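Local coordinates for protein lantibiotic dehydratase (Microbispora corallina, PDB 5EHK) that probably dehydrates serine and threonine residues of the precursor peptide of the lantibiotic NAI-107, in a reaction that depends on glutamyl-tRNA, at residues Thr170-Trp176 against His360-Leu366; Asp852-Phe856 against Thr925-Ser931; Ile386-Ala390 against Val788-Arg793. The contacts are given in a common frame with arbitrary orientation. Residue numbers count along the deposited sequence, not the author numbering.

Interaction 1: Thr170-Trp176 against His360-Leu366; sequences TRADMEW and HPHDTPL
Thr170-Ala172 is the extended end of strand 167-172; Asp173 breaks it, and helical phi/psi start at Met174. His360-Leu366 runs irregularly from the end of helix 346-359 to the first residue of strand 366-379. The two segments run antiparallel where they meet, with Asp173 and Pro365 nearest at 4.8 Å between CA atoms. Ala172 and Leu366 form a non-hydrogen-bonded pair, CA atoms 5.0 Å apart, their side chains diverging.

Two hydrogen bonds cross the junction. Asp173 N donates to Pro365 O at 2.9 Å and 166°, just past the last strand residue. Trp176 NE1 donates to His360 O at 3.0 Å and is also hydrogen-bonded to Thr356 O in the preceding helix. Leu366 CA lies 3.5 Å from Arg171 O in a CA-H...O contact.

Asp173, with chi1 at t, turns OD2 back to take Trp176 N at 2.9 Å, while OD1 accepts from Asn581. The same Asp173 OD2 stands 3.4 Å from His362 CE1, at the edge of the imidazole.

Apolar contact centres on Trp176 (chi1 t, chi2 82°). Pro365 CB sits over its five-membered ring, 3.8 Å from the centroid and 18° off the normal, a CH-pi contact; His362 CB lies at the edge of the indole, near its plane, 3.6 Å from Trp176 CD1. Further back, Thr170 CG2 touches Leu366 CD2 at 3.9 Å.

Asp173 is thus an N-cap residue at a strand-to-helix turn, set where strand 167-172 ends beside the start of its antiparallel partner 366-379 in the large mixed sheet of the N-terminal dehydratase region.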
loop_
_atom_site.group_PDB
_atom_site.type_symbol
_atom_site.label_atom_id
_atom_site.label_comp_id
_atom_site.label_asym_id
_atom_site.label_seq_id
_atom_site.Cartn_x
_atom_site.Cartn_y
_atom_site.Cartn_z
ATOM N N THR A 170 -9.368 13.482 -46.689
ATOM C CA THR A 170 -10.409 12.574 -46.197
ATOM C C THR A 170 -10.056 11.097 -46.408
ATOM O O THR A 170 -9.656 10.686 -47.492
ATOM C CB THR A 170 -11.765 12.889 -46.848
ATOM O OG1 THR A 170 -12.058 14.270 -46.639
ATOM C CG2 THR A 170 -12.892 12.032 -46.248
ATOM N N ARG A 171 -10.214 10.307 -45.353
ATOM C CA ARG A 171 -9.862 8.895 -45.393
ATOM C C ARG A 171 -10.926 8.025 -44.764
ATOM O O ARG A 171 -11.776 8.493 -44.004
ATOM C CB ARG A 171 -8.516 8.643 -44.712
ATOM C CG ARG A 171 -7.322 9.095 -45.523
ATOM C CD ARG A 171 -6.066 9.130 -44.683
ATOM N NE ARG A 171 -4.881 9.336 -45.510
ATOM C CZ ARG A 171 -3.647 9.474 -45.032
ATOM N NH1 ARG A 171 -3.443 9.448 -43.720
ATOM N NH2 ARG A 171 -2.621 9.646 -45.863
ATOM N N ALA A 172 -10.873 6.751 -45.114
ATOM C CA ALA A 172 -11.794 5.765 -44.594
ATOM C C ALA A 172 -11.515 5.555 -43.122
ATOM O O ALA A 172 -10.366 5.486 -42.724
ATOM C CB ALA A 172 -11.626 4.465 -45.357
ATOM N N ASP A 173 -12.567 5.495 -42.313
ATOM C CA ASP A 173 -12.451 5.149 -40.898
ATOM C C ASP A 173 -12.010 3.697 -40.786
ATOM O O ASP A 173 -12.558 2.836 -41.479
ATOM C CB ASP A 173 -13.791 5.376 -40.199
ATOM C CG ASP A 173 -13.899 4.674 -38.859
ATOM O OD1 ASP A 173 -13.337 5.176 -37.858
ATOM O OD2 ASP A 173 -14.614 3.653 -38.787
ATOM N N MET A 174 -11.017 3.424 -39.936
ATOM C CA MET A 174 -10.429 2.081 -39.853
ATOM C C MET A 174 -11.439 1.001 -39.489
ATOM O O MET A 174 -11.411 -0.094 -40.045
ATOM C CB MET A 174 -9.250 2.043 -38.886
ATOM C CG MET A 174 -7.972 2.573 -39.473
ATOM S SD MET A 174 -7.429 1.513 -40.831
ATOM C CE MET A 174 -7.306 -0.054 -39.991
ATOM N N GLU A 175 -12.317 1.316 -38.547
ATOM C CA GLU A 175 -13.351 0.389 -38.152
ATOM C C GLU A 175 -14.215 0.071 -39.365
ATOM O O GLU A 175 -14.532 -1.088 -39.627
ATOM C CB GLU A 175 -14.179 0.986 -37.017
ATOM C CG GLU A 175 -14.915 -0.047 -36.205
ATOM C CD GLU A 175 -15.261 0.444 -34.814
ATOM O OE1 GLU A 175 -14.525 1.312 -34.306
ATOM O OE2 GLU A 175 -16.241 -0.057 -34.215
ATOM N N TRP A 176 -14.560 1.107 -40.125
ATOM C CA TRP A 176 -15.340 0.949 -41.352
ATOM C C TRP A 176 -14.589 0.101 -42.385
ATOM O O TRP A 176 -15.117 -0.889 -42.886
ATOM C CB TRP A 176 -15.751 2.324 -41.922
ATOM C CG TRP A 176 -16.541 2.252 -43.210
ATOM C CD1 TRP A 176 -17.884 2.026 -43.340
ATOM C CD2 TRP A 176 -16.030 2.386 -44.542
ATOM N NE1 TRP A 176 -18.237 2.019 -44.667
ATOM C CE2 TRP A 176 -17.115 2.233 -45.425
ATOM C CE3 TRP A 176 -14.762 2.625 -45.072
ATOM C CZ2 TRP A 176 -16.969 2.311 -46.806
ATOM C CZ3 TRP A 176 -14.618 2.697 -46.440
ATOM C CH2 TRP A 176 -15.716 2.546 -47.294
ATOM N N HIS A 360 -21.088 -0.404 -46.732
ATOM C CA HIS A 360 -21.597 -0.785 -45.414
ATOM C C HIS A 360 -22.009 0.472 -44.655
ATOM O O HIS A 360 -21.220 1.416 -44.533
ATOM C CB HIS A 360 -20.521 -1.522 -44.604
ATOM C CG HIS A 360 -20.936 -1.844 -43.200
ATOM N ND1 HIS A 360 -22.067 -2.577 -42.907
ATOM C CD2 HIS A 360 -20.386 -1.504 -42.008
ATOM C CE1 HIS A 360 -22.187 -2.689 -41.595
ATOM N NE2 HIS A 360 -21.184 -2.045 -41.025
ATOM N N PRO A 361 -23.245 0.486 -44.132
ATOM C CA PRO A 361 -23.734 1.665 -43.411
ATOM C C PRO A 361 -23.055 1.803 -42.057
ATOM O O PRO A 361 -23.263 0.953 -41.199
ATOM C CB PRO A 361 -25.230 1.369 -43.235
ATOM C CG PRO A 361 -25.341 -0.123 -43.323
ATOM C CD PRO A 361 -24.283 -0.546 -44.290
ATOM N N HIS A 362 -22.249 2.848 -41.880
ATOM C CA HIS A 362 -21.602 3.101 -40.591
ATOM C C HIS A 362 -21.833 4.518 -40.083
ATOM O O HIS A 362 -21.846 5.466 -40.870
ATOM C CB HIS A 362 -20.097 2.840 -40.679
ATOM C CG HIS A 362 -19.425 2.747 -39.342
ATOM N ND1 HIS A 362 -18.206 3.333 -39.078
ATOM C CD2 HIS A 362 -19.799 2.120 -38.200
ATOM C CE1 HIS A 362 -17.862 3.075 -37.828
ATOM N NE2 HIS A 362 -18.811 2.340 -37.276
ATOM N N ASP A 363 -21.974 4.659 -38.765
ATOM C CA ASP A 363 -22.214 5.963 -38.147
ATOM C C ASP A 363 -21.142 7.012 -38.461
ATOM O O ASP A 363 -21.455 8.191 -38.676
ATOM C CB ASP A 363 -22.313 5.823 -36.627
ATOM C CG ASP A 363 -23.668 5.341 -36.172
ATOM O OD1 ASP A 363 -24.548 5.135 -37.039
ATOM O OD2 ASP A 363 -23.859 5.192 -34.943
ATOM N N THR A 364 -19.882 6.586 -38.471
ATOM C CA THR A 364 -18.767 7.492 -38.703
ATOM C C THR A 364 -17.703 6.825 -39.554
ATOM O O THR A 364 -16.702 6.367 -39.027
ATOM C CB THR A 364 -18.104 7.887 -37.382
ATOM O OG1 THR A 364 -18.052 6.737 -36.537
ATOM C CG2 THR A 364 -18.883 8.978 -36.680
ATOM N N PRO A 365 -17.916 6.764 -40.874
ATOM C CA PRO A 365 -17.035 6.052 -41.802
ATOM C C PRO A 365 -15.935 6.954 -42.355
ATOM O O PRO A 365 -15.154 6.511 -43.206
ATOM C CB PRO A 365 -17.980 5.684 -42.933
ATOM C CG PRO A 365 -18.890 6.857 -42.992
ATOM C CD PRO A 365 -19.107 7.292 -41.563
ATOM N N LEU A 366 -15.877 8.205 -41.908
ATOM C CA LEU A 366 -14.833 9.105 -42.403
ATOM C C LEU A 366 -13.982 9.704 -41.292
ATOM O O LEU A 366 -14.442 9.952 -40.178
ATOM C CB LEU A 366 -15.427 10.259 -43.233
ATOM C CG LEU A 366 -16.325 10.043 -44.443
ATOM C CD1 LEU A 366 -16.728 11.403 -44.955
ATOM C CD2 LEU A 366 -15.612 9.274 -45.522
#

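Interaction 2: Asp852-Phe856 against Thr925-Ser931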
loop_
_atom_site.group_PDB
_atom_site.type_symbol
_atom_site.label_atom_id
_atom_site.label_comp_id
_atom_site.label_asym_id
_atom_site.label_seq_id
_atom_site.Cartn_x
_atom_site.Cartn_y
_atom_site.Cartn_z
ATOM N N ASP A 852 20.707 -38.588 1.126
ATOM C CA ASP A 852 22.165 -38.473 0.991
ATOM C C ASP A 852 22.632 -37.044 1.223
ATOM O O ASP A 852 23.808 -36.785 1.503
ATOM C CB ASP A 852 22.651 -39.022 -0.367
ATOM C CG ASP A 852 22.516 -38.014 -1.517
ATOM O OD1 ASP A 852 23.374 -38.028 -2.408
ATOM O OD2 ASP A 852 21.547 -37.226 -1.567
ATOM N N ARG A 853 21.700 -36.114 1.083
ATOM C CA ARG A 853 21.976 -34.717 1.318
ATOM C C ARG A 853 20.776 -34.069 1.993
ATOM O O ARG A 853 19.632 -34.402 1.696
ATOM C CB ARG A 853 22.275 -34.015 0.000
ATOM C CG ARG A 853 23.621 -34.339 -0.574
ATOM C CD ARG A 853 24.721 -33.759 0.292
ATOM N NE ARG A 853 26.037 -34.247 -0.118
ATOM C CZ ARG A 853 27.014 -34.586 0.719
ATOM N NH1 ARG A 853 26.846 -34.476 2.023
ATOM N NH2 ARG A 853 28.171 -35.027 0.242
ATOM N N TRP A 854 21.038 -33.133 2.896
ATOM C CA TRP A 854 19.966 -32.357 3.496
ATOM C C TRP A 854 20.504 -30.967 3.765
ATOM O O TRP A 854 21.710 -30.801 3.899
ATOM C CB TRP A 854 19.471 -32.998 4.795
ATOM C CG TRP A 854 20.355 -32.654 5.947
ATOM C CD1 TRP A 854 21.477 -33.316 6.332
ATOM C CD2 TRP A 854 20.203 -31.562 6.859
ATOM N NE1 TRP A 854 22.028 -32.713 7.417
ATOM C CE2 TRP A 854 21.267 -31.631 7.769
ATOM C CE3 TRP A 854 19.269 -30.525 6.991
ATOM C CZ2 TRP A 854 21.428 -30.723 8.805
ATOM C CZ3 TRP A 854 19.423 -29.622 8.010
ATOM C CH2 TRP A 854 20.498 -29.723 8.908
ATOM N N PHE A 855 19.628 -29.969 3.802
ATOM C CA PHE A 855 20.036 -28.647 4.254
ATOM C C PHE A 855 18.826 -27.813 4.667
ATOM O O PHE A 855 17.691 -28.220 4.438
ATOM C CB PHE A 855 20.940 -27.948 3.226
ATOM C CG PHE A 855 20.238 -27.452 1.976
ATOM C CD1 PHE A 855 20.252 -28.201 0.802
ATOM C CD2 PHE A 855 19.584 -26.217 1.957
ATOM C CE1 PHE A 855 19.633 -27.724 -0.370
ATOM C CE2 PHE A 855 18.958 -25.738 0.775
ATOM C CZ PHE A 855 18.981 -26.496 -0.381
ATOM N N PHE A 856 19.048 -26.662 5.285
ATOM C CA PHE A 856 17.925 -25.802 5.564
ATOM C C PHE A 856 18.296 -24.368 5.271
ATOM O O PHE A 856 19.456 -23.977 5.429
ATOM C CB PHE A 856 17.464 -25.928 7.017
ATOM C CG PHE A 856 18.206 -25.024 7.960
ATOM C CD1 PHE A 856 17.817 -23.696 8.136
ATOM C CD2 PHE A 856 19.296 -25.496 8.670
ATOM C CE1 PHE A 856 18.514 -22.875 8.968
ATOM C CE2 PHE A 856 19.982 -24.672 9.514
ATOM C CZ PHE A 856 19.593 -23.361 9.667
ATOM N N THR A 925 27.212 -30.209 -0.618
ATOM C CA THR A 925 27.937 -30.575 0.579
ATOM C C THR A 925 28.188 -29.391 1.490
ATOM O O THR A 925 27.933 -29.465 2.709
ATOM C CB THR A 925 29.213 -31.313 0.226
ATOM O OG1 THR A 925 28.851 -32.618 -0.241
ATOM C CG2 THR A 925 30.102 -31.482 1.443
ATOM N N ALA A 926 28.645 -28.293 0.901
ATOM C CA ALA A 926 28.794 -27.076 1.675
ATOM C C ALA A 926 27.485 -26.729 2.414
ATOM O O ALA A 926 27.486 -26.522 3.630
ATOM C CB ALA A 926 29.246 -25.939 0.790
ATOM N N PHE A 927 26.371 -26.725 1.681
ATOM C CA PHE A 927 25.061 -26.446 2.258
ATOM C C PHE A 927 24.713 -27.425 3.375
ATOM O O PHE A 927 24.251 -27.006 4.430
ATOM C CB PHE A 927 23.971 -26.497 1.191
ATOM C CG PHE A 927 24.008 -25.364 0.220
ATOM C CD1 PHE A 927 24.960 -24.363 0.325
ATOM C CD2 PHE A 927 23.072 -25.280 -0.790
ATOM C CE1 PHE A 927 24.989 -23.307 -0.572
ATOM C CE2 PHE A 927 23.102 -24.227 -1.681
ATOM C CZ PHE A 927 24.065 -23.242 -1.568
ATOM N N GLN A 928 24.971 -28.716 3.182
ATOM C CA GLN A 928 24.673 -29.665 4.254
ATOM C C GLN A 928 25.486 -29.387 5.520
ATOM O O GLN A 928 24.921 -29.219 6.587
ATOM C CB GLN A 928 24.902 -31.122 3.829
ATOM C CG GLN A 928 24.406 -32.102 4.881
ATOM C CD GLN A 928 24.704 -33.528 4.529
ATOM O OE1 GLN A 928 24.265 -34.032 3.501
ATOM N NE2 GLN A 928 25.472 -34.193 5.376
ATOM N N HIS A 929 26.806 -29.282 5.379
ATOM C CA HIS A 929 27.685 -29.096 6.525
ATOM C C HIS A 929 27.530 -27.732 7.179
ATOM O O HIS A 929 27.664 -27.621 8.399
ATOM C CB HIS A 929 29.151 -29.392 6.155
ATOM C CG HIS A 929 29.405 -30.836 5.849
ATOM N ND1 HIS A 929 29.595 -31.784 6.829
ATOM C CD2 HIS A 929 29.437 -31.507 4.674
ATOM C CE1 HIS A 929 29.777 -32.963 6.275
ATOM N NE2 HIS A 929 29.687 -32.823 4.964
ATOM N N ASP A 930 27.207 -26.708 6.391
ATOM C CA ASP A 930 26.957 -25.400 6.985
ATOM C C ASP A 930 25.663 -25.401 7.774
ATOM O O ASP A 930 25.540 -24.695 8.779
ATOM C CB ASP A 930 26.883 -24.305 5.951
ATOM C CG ASP A 930 26.908 -22.938 6.577
ATOM O OD1 ASP A 930 28.009 -22.470 6.963
ATOM O OD2 ASP A 930 25.825 -22.334 6.704
ATOM N N SER A 931 24.698 -26.188 7.306
ATOM C CA SER A 931 23.437 -26.352 8.007
ATOM C C SER A 931 23.674 -27.023 9.340
ATOM O O SER A 931 23.091 -26.631 10.356
ATOM C CB SER A 931 22.426 -27.137 7.173
ATOM O OG SER A 931 21.796 -26.289 6.230
#
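Gln928 OE1 is the busiest acceptor here. Arg853 NH1 donates to Gln928 OE1 at 3.0 Å, with a good angle of 160°, and Trp854 N adds a weak bond to the same atom at 3.4 Å. Asp852 O also lies 3.4 Å from Gln928 OE1, but both are acceptors. The guanidinium crowds Thr925 OG1 with poor angles and too tight a fit to build on; that hydroxyl is hydrogen-bonded to Glu921 O, one turn back in its helix.

Farther along the strand, Phe856 N donates to Ser931 OG at 2.9 Å and 167°. Ser931 OG in turn donates to Phe927 O at 3.1 Å, so the serine relays a strand amide to a helix carbonyl. Strand 853-861 is outermost in the four-stranded antiparallel sheet of the C-terminal lantibiotic dehydratase region: Arg853 and Phe855 pair through their backbones with strand 864-872, while helix 920-942 meets the amides of Trp854 and Phe856 through Gln928 and Ser931. The axes of 853-856 and 925-931 come within 6.7 Å at 59°, close enough for side chains to reach the backbone.

Between these polar ends, the edge of Phe927 meets the face of Phe855, centroids 5.4 Å apart. The acidic residues find their partners outside the two segments: Asp852 bridges to Arg872, Asp930 to Arg1046 and Arg1084, and Arg1084 also donates to Phe856 O.

Interaction 3: Ile386-Ala390 against Val788-Arg793; sequences IERAA and VPLERR
Build Ile386-Ala390 as a regular alpha-helical turn within helix 380-395, with Ala390 N bonded to Ile386 O at 3.0 Å. Lay the strand across it so that the axes of 386-390 and 788-792 approach to 10.1 Å and their N-to-C directions make 62°. The nearest CA pairs are Ile386 with Val788 at 8.4 Å and Glu387 with Leu790 at 7.6 Å, which leaves the contact to side chains.

Val788, within strand 785-792, has its CB toward the helix and chi1 off-well at 23°. Val788 CG1 meets CD1 of Ile386 (mt rotamer) at 3.8 Å. Two residues on, Leu790 again points inward, with chi1 at m and chi2 off-well at 94°. Leu790 CD2 is the centre of the apolar contact, 3.8 Å from Glu387 CG, 4.1 Å from Ala390 CB and 4.4 Å from Ile386 CG2. Pro789 and Glu791 pair through their backbones with strand 6-17, Val788 and Leu790 with strand 500-508, so the helix lies on one face of the large mixed sheet.

The strand ends at Arg792, and Arg793 swings back toward the helix. With chi1 and chi2 t, chi3 m and chi4 -87°, it brings Arg793 NH2 to Glu387 OE1 (chi1 m, chi2 t) at 2.8 Å in a salt bridge. Arg793 NH2 also donates to Phe6 O and NE to Ser4 O, while Glu387 OE2 accepts from Ala8 N.

The chemistry implies aliphatic packing between the helix and one face of the sheet, with a buried carboxylate balanced by Arg793 and tied to the N-terminal strand.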
loop_
_atom_site.group_PDB
_atom_site.type_symbol
_atom_site.label_atom_id
_atom_site.label_comp_id
_atom_site.label_asym_id
_atom_site.label_seq_id
_atom_site.Cartn_x
_atom_site.Cartn_y
_atom_site.Cartn_z
ATOM N N ILE A 386 11.569 28.632 -25.061
ATOM C CA ILE A 386 11.079 27.285 -24.993
ATOM C C ILE A 386 12.167 26.301 -24.605
ATOM O O ILE A 386 11.945 25.447 -23.763
ATOM C CB ILE A 386 10.455 26.888 -26.320
ATOM C CG1 ILE A 386 9.293 27.841 -26.628
ATOM C CG2 ILE A 386 10.006 25.423 -26.294
ATOM C CD1 ILE A 386 8.646 27.582 -27.932
ATOM N N GLU A 387 13.361 26.441 -25.152
ATOM C CA GLU A 387 14.434 25.544 -24.745
ATOM C C GLU A 387 14.793 25.679 -23.271
ATOM O O GLU A 387 15.154 24.687 -22.632
ATOM C CB GLU A 387 15.677 25.758 -25.590
ATOM C CG GLU A 387 15.444 25.420 -27.037
ATOM C CD GLU A 387 16.642 25.715 -27.904
ATOM O OE1 GLU A 387 17.628 26.267 -27.379
ATOM O OE2 GLU A 387 16.580 25.426 -29.115
ATOM N N ARG A 388 14.703 26.891 -22.727
ATOM C CA ARG A 388 15.073 27.120 -21.332
ATOM C C ARG A 388 13.951 26.593 -20.416
ATOM O O ARG A 388 14.190 26.158 -19.291
ATOM C CB ARG A 388 15.319 28.616 -21.076
ATOM C CG ARG A 388 16.716 29.123 -21.499
ATOM C CD ARG A 388 17.079 30.500 -20.885
ATOM N NE ARG A 388 17.730 30.373 -19.579
ATOM C CZ ARG A 388 18.573 31.265 -19.054
ATOM N NH1 ARG A 388 18.873 32.381 -19.708
ATOM N NH2 ARG A 388 19.115 31.038 -17.861
ATOM N N ALA A 389 12.733 26.606 -20.934
ATOM C CA ALA A 389 11.577 26.150 -20.191
ATOM C C ALA A 389 11.619 24.635 -20.032
ATOM O O ALA A 389 11.538 24.114 -18.914
ATOM C CB ALA A 389 10.316 26.588 -20.887
ATOM N N ALA A 390 11.722 23.946 -21.170
ATOM C CA ALA A 390 11.960 22.515 -21.208
ATOM C C ALA A 390 13.026 22.122 -20.179
ATOM O O ALA A 390 12.817 21.188 -19.396
ATOM C CB ALA A 390 12.373 22.084 -22.604
ATOM N N VAL A 788 6.409 22.166 -30.513
ATOM C CA VAL A 788 7.821 22.249 -30.811
ATOM C C VAL A 788 8.604 21.095 -30.222
ATOM O O VAL A 788 8.676 20.959 -29.026
ATOM C CB VAL A 788 8.386 23.634 -30.378
ATOM C CG1 VAL A 788 7.524 24.268 -29.311
ATOM C CG2 VAL A 788 9.872 23.559 -29.983
ATOM N N PRO A 789 9.161 20.233 -31.083
ATOM C CA PRO A 789 10.035 19.128 -30.661
ATOM C C PRO A 789 11.383 19.651 -30.190
ATOM O O PRO A 789 11.789 20.716 -30.614
ATOM C CB PRO A 789 10.216 18.308 -31.944
ATOM C CG PRO A 789 9.028 18.698 -32.807
ATOM C CD PRO A 789 8.778 20.138 -32.502
ATOM N N LEU A 790 12.059 18.910 -29.324
ATOM C CA LEU A 790 13.382 19.264 -28.824
ATOM C C LEU A 790 14.173 17.971 -28.641
ATOM O O LEU A 790 13.583 16.933 -28.326
ATOM C CB LEU A 790 13.286 20.023 -27.492
ATOM C CG LEU A 790 12.545 21.374 -27.475
ATOM C CD1 LEU A 790 11.109 21.167 -27.092
ATOM C CD2 LEU A 790 13.185 22.428 -26.557
ATOM N N GLU A 791 15.486 18.012 -28.877
ATOM C CA GLU A 791 16.338 16.835 -28.702
ATOM C C GLU A 791 17.437 17.159 -27.720
ATOM O O GLU A 791 17.765 18.330 -27.527
ATOM C CB GLU A 791 16.984 16.399 -30.017
ATOM C CG GLU A 791 16.018 16.159 -31.161
ATOM C CD GLU A 791 16.723 15.728 -32.451
ATOM O OE1 GLU A 791 17.979 15.733 -32.485
ATOM O OE2 GLU A 791 16.014 15.336 -33.410
ATOM N N ARG A 792 18.023 16.134 -27.106
ATOM C CA ARG A 792 19.205 16.360 -26.296
ATOM C C ARG A 792 20.260 17.047 -27.169
ATOM O O ARG A 792 20.576 16.560 -28.258
ATOM C CB ARG A 792 19.727 15.038 -25.762
ATOM C CG ARG A 792 20.855 15.184 -24.748
ATOM C CD ARG A 792 21.340 13.820 -24.208
ATOM N NE ARG A 792 21.648 12.867 -25.275
ATOM C CZ ARG A 792 20.950 11.765 -25.517
ATOM N NH1 ARG A 792 19.914 11.461 -24.751
ATOM N NH2 ARG A 792 21.296 10.961 -26.515
ATOM N N ARG A 793 20.771 18.191 -26.709
ATOM C CA ARG A 793 21.762 18.983 -27.464
ATOM C C ARG A 793 23.056 18.184 -27.682
ATOM O O ARG A 793 23.455 17.959 -28.818
ATOM C CB ARG A 793 22.032 20.341 -26.765
ATOM C CG ARG A 793 22.860 21.363 -27.570
ATOM C CD ARG A 793 22.938 22.751 -26.890
ATOM N NE ARG A 793 21.640 23.423 -26.884
ATOM C CZ ARG A 793 21.179 24.183 -27.875
ATOM N NH1 ARG A 793 21.916 24.385 -28.956
ATOM N NH2 ARG A 793 19.970 24.728 -27.800
#

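Interactions 1 and 3 both reach the large mixed beta-sheet, their centres 38 Å apart: interaction 1 at a partly buried margin where strand 167-172 ends beside the start of 366-379, interaction 3 on a buried face covered by helix 380-395, which follows strand 366-379. Interaction 2, partly buried, belongs to the separate antiparallel beta-sheet of the C-terminal region, its centre 70 Å from that of interaction 1. Both 2 and 3 set a helix against a strand, at axis distances of 6.7 and 10.1 Å: close approach brings side-chain to backbone hydrogen bonds and an aromatic edge-to-face pair, the wider gap aliphatic side chains and one salt bridge. Only interaction 1 has a backbone-to-backbone hydrogen bond between its segments.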